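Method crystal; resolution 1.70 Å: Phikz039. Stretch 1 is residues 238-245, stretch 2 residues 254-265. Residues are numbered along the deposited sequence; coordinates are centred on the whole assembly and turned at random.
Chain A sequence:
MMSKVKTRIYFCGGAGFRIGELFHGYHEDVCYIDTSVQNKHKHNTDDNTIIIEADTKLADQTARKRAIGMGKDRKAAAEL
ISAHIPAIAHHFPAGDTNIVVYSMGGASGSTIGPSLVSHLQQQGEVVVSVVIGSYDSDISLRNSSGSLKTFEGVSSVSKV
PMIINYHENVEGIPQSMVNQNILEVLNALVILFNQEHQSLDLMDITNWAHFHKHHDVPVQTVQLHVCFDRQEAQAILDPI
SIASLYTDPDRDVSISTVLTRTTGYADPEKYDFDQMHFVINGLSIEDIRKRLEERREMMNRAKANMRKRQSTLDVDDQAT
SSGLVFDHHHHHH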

# COMPACT_ATOMS: atom_id res chain seq x y z
N ASP A 238 -0.99 2.62 21.82
CA ASP A 238 -2.39 2.22 21.73
C ASP A 238 -2.65 1.07 20.74
O ASP A 238 -3.45 1.22 19.82
CB ASP A 238 -3.28 3.42 21.39
CG ASP A 238 -3.23 4.51 22.46
OD1 ASP A 238 -2.65 4.27 23.55
OD2 ASP A 238 -3.77 5.61 22.22
N PRO A 239 -1.97 -0.08 20.93
CA PRO A 239 -2.17 -1.16 19.96
C PRO A 239 -3.60 -1.70 19.99
O PRO A 239 -4.18 -1.88 21.08
CB PRO A 239 -1.18 -2.23 20.41
CG PRO A 239 -0.99 -1.98 21.89
CD PRO A 239 -1.08 -0.48 22.04
N ILE A 240 -4.17 -1.95 18.81
CA ILE A 240 -5.52 -2.50 18.71
C ILE A 240 -5.52 -4.03 18.61
O ILE A 240 -6.21 -4.72 19.36
CB ILE A 240 -6.25 -1.91 17.48
CG1 ILE A 240 -6.41 -0.39 17.65
CG2 ILE A 240 -7.60 -2.60 17.27
CD1 ILE A 240 -6.76 0.36 16.34
N SER A 241 -4.71 -4.55 17.69
CA SER A 241 -4.72 -5.97 17.38
C SER A 241 -3.30 -6.45 17.09
O SER A 241 -2.59 -5.86 16.28
CB SER A 241 -5.63 -6.25 16.18
OG SER A 241 -5.84 -7.63 15.99
N ILE A 242 -2.88 -7.52 17.77
CA ILE A 242 -1.52 -8.00 17.60
C ILE A 242 -1.48 -9.49 17.28
O ILE A 242 -2.18 -10.29 17.92
CB ILE A 242 -0.62 -7.68 18.82
CG1 ILE A 242 0.80 -8.18 18.58
CG2 ILE A 242 -1.19 -8.31 20.10
CD1 ILE A 242 1.81 -7.70 19.61
N ALA A 243 -0.68 -9.85 16.28
CA ALA A 243 -0.38 -11.24 15.99
C ALA A 243 1.10 -11.49 16.27
O ALA A 243 1.95 -10.80 15.72
CB ALA A 243 -0.69 -11.58 14.55
N SER A 244 1.40 -12.49 17.09
CA SER A 244 2.78 -12.76 17.46
C SER A 244 3.20 -14.18 17.09
O SER A 244 2.44 -15.12 17.27
CB SER A 244 2.99 -12.53 18.96
OG SER A 244 2.70 -11.19 19.34
N LEU A 245 4.43 -14.32 16.58
CA LEU A 245 5.03 -15.63 16.35
C LEU A 245 6.23 -15.83 17.27
O LEU A 245 7.07 -14.94 17.38
CB LEU A 245 5.49 -15.76 14.90
CG LEU A 245 4.38 -15.83 13.86
CD1 LEU A 245 4.97 -15.89 12.44
CD2 LEU A 245 3.55 -17.06 14.11
N SER A 254 2.10 -11.75 26.72
CA SER A 254 1.46 -10.53 26.23
C SER A 254 2.34 -9.31 26.51
O SER A 254 2.91 -9.18 27.60
CB SER A 254 0.08 -10.34 26.85
OG SER A 254 -0.60 -9.26 26.24
N ILE A 255 2.46 -8.44 25.52
CA ILE A 255 3.38 -7.31 25.64
C ILE A 255 2.76 -6.14 26.40
O ILE A 255 3.30 -5.70 27.41
CB ILE A 255 3.89 -6.89 24.25
CG1 ILE A 255 4.72 -8.04 23.67
CG2 ILE A 255 4.69 -5.60 24.34
CD1 ILE A 255 5.35 -7.76 22.34
N SER A 256 1.63 -5.65 25.91
CA SER A 256 0.91 -4.56 26.55
C SER A 256 -0.59 -4.81 26.39
O SER A 256 -0.99 -5.71 25.64
CB SER A 256 1.29 -3.22 25.92
OG SER A 256 0.94 -3.20 24.55
N THR A 257 -1.40 -4.02 27.08
CA THR A 257 -2.85 -4.05 26.92
C THR A 257 -3.21 -3.90 25.44
O THR A 257 -2.69 -3.01 24.75
CB THR A 257 -3.50 -2.90 27.70
OG1 THR A 257 -3.09 -2.97 29.07
CG2 THR A 257 -4.99 -3.01 27.62
N VAL A 258 -4.09 -4.76 24.95
CA VAL A 258 -4.42 -4.80 23.54
C VAL A 258 -5.82 -5.38 23.39
O VAL A 258 -6.28 -6.14 24.26
CB VAL A 258 -3.35 -5.61 22.74
CG1 VAL A 258 -3.45 -7.11 23.04
CG2 VAL A 258 -3.45 -5.35 21.25
N LEU A 259 -6.53 -5.02 22.32
CA LEU A 259 -7.93 -5.45 22.18
C LEU A 259 -8.05 -6.90 21.70
O LEU A 259 -8.81 -7.68 22.26
CB LEU A 259 -8.72 -4.51 21.27
CG LEU A 259 -8.67 -3.03 21.68
CD1 LEU A 259 -9.57 -2.20 20.80
CD2 LEU A 259 -9.08 -2.88 23.15
N THR A 260 -7.30 -7.23 20.65
CA THR A 260 -7.22 -8.59 20.14
C THR A 260 -5.76 -9.05 20.10
O THR A 260 -4.88 -8.30 19.69
CB THR A 260 -7.89 -8.72 18.76
OG1 THR A 260 -9.31 -8.64 18.91
CG2 THR A 260 -7.55 -10.04 18.08
N ARG A 261 -5.51 -10.27 20.56
CA ARG A 261 -4.17 -10.86 20.47
C ARG A 261 -4.28 -12.29 19.96
O ARG A 261 -5.13 -13.07 20.42
CB ARG A 261 -3.45 -10.82 21.83
CG ARG A 261 -2.03 -11.43 21.81
CD ARG A 261 -1.27 -11.17 23.11
NE ARG A 261 0.13 -11.60 23.02
CZ ARG A 261 0.61 -12.76 23.47
NH1 ARG A 261 -0.19 -13.63 24.08
NH2 ARG A 261 1.90 -13.04 23.31
N THR A 262 -3.43 -12.64 19.01
CA THR A 262 -3.36 -14.02 18.57
C THR A 262 -1.89 -14.41 18.44
O THR A 262 -1.04 -13.58 18.12
CB THR A 262 -4.16 -14.24 17.27
OG1 THR A 262 -4.32 -15.65 17.02
CG2 THR A 262 -3.47 -13.59 16.08
N THR A 263 -1.58 -15.67 18.74
CA THR A 263 -0.19 -16.13 18.69
C THR A 263 -0.03 -17.42 17.90
O THR A 263 -0.95 -18.23 17.84
CB THR A 263 0.42 -16.32 20.11
OG1 THR A 263 -0.15 -17.49 20.72
CG2 THR A 263 0.16 -15.12 20.97
N GLY A 264 1.15 -17.60 17.31
CA GLY A 264 1.47 -18.85 16.64
C GLY A 264 2.84 -19.34 17.05
O GLY A 264 3.70 -18.53 17.41
N TYR A 265 3.06 -20.65 17.00
CA TYR A 265 4.36 -21.21 17.37
C TYR A 265 5.08 -21.73 16.13
O TYR A 265 4.67 -22.74 15.54
CB TYR A 265 4.19 -22.30 18.43
CG TYR A 265 3.49 -21.77 19.66
CD1 TYR A 265 3.89 -20.57 20.23
CD2 TYR A 265 2.42 -22.45 20.23
CE1 TYR A 265 3.26 -20.05 21.34
CE2 TYR A 265 1.78 -21.94 21.35
CZ TYR A 265 2.21 -20.74 21.90
OH TYR A 265 1.59 -20.23 23.01
O HOH W 1 2.29 -10.45 21.81

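The two stretches lie side by side as neighbouring parallel strands, their N-to-C directions 14° apart and their axes 4.7 Å from each other at closest approach, and together they bury 698 Å² of surface. Before stretch 2 joins the sheet, its loop packs against the start of stretch 1. Ile255 reaches the far end of Ile242, CD1 to CD1 at 4.5 Å, a loose apolar contact. Ser256 follows with its OG 3.5 Å from Pro239 CG, and the carbonyl oxygen of Thr257 lies equally near the same ring carbon (Thr257 O to Pro239 CG, 3.5 Å).

Val258 is the main apolar link of this approach: Val258 CG2 lies 3.9 Å from Pro239 CB, and both methyls reach Ile242, Val258 CG1 and CG2 each 3.9 Å from Ile242 CG2. At Leu259 the backbone begins to bond. Its N gives a weak hydrogen bond to Ile240 O (3.0 Å, 128°), and its CD1 touches Ile240 CG2 at 4.1 Å. The same carbonyl accepts a much straighter bond from Thr260 N (Thr260 N to Ile240 O, 3.0 Å, 162°), so Ile240 O serves two successive amides where the strand pairing starts.

From Thr260 onward the ladder is regular, and side chains alternate between the faces. Thr260 pairs with Ser241, and its carbonyl accepts from the next residue of stretch 1, Ile242 N to Thr260 O at 2.9 Å. Arg261 sits opposite Ile242, on the face it shares with Ile242 and Ser244; its extended chain lays its CG 3.7 Å from Ile242 CG2, covering the isoleucine with methylene groups. Its polar end is linked to Ser244 through a water, which accepts from Arg261 NE at 2.7 Å and hydrogen-bonds Ser244 OG at 2.6 Å.

Thr262 N bonds to Ile242 O at 2.9 Å, and Thr262 O in turn accepts from Ser244 N at 2.9 Å. Each residue of stretch 1 that bonds in this way thus engages the residues flanking its partner, as parallel pairing requires. CA-H...O contacts supplement the ladder, such as Ala243 CA to Thr262 O at 3.2 Å. On the other face from Arg261, Thr262 sets its CG2 3.8 Å from Ala243 CB. Thr263 returns to the Arg261 face, with CG2 4.3 Å from Ser244 CB. Gly264 N closes the series on Ser244 O at 2.8 Å. Gly264 also leaves room for Leu245: an ideally placed CB here would lie 2.9 Å from Leu245 CD2, a clash.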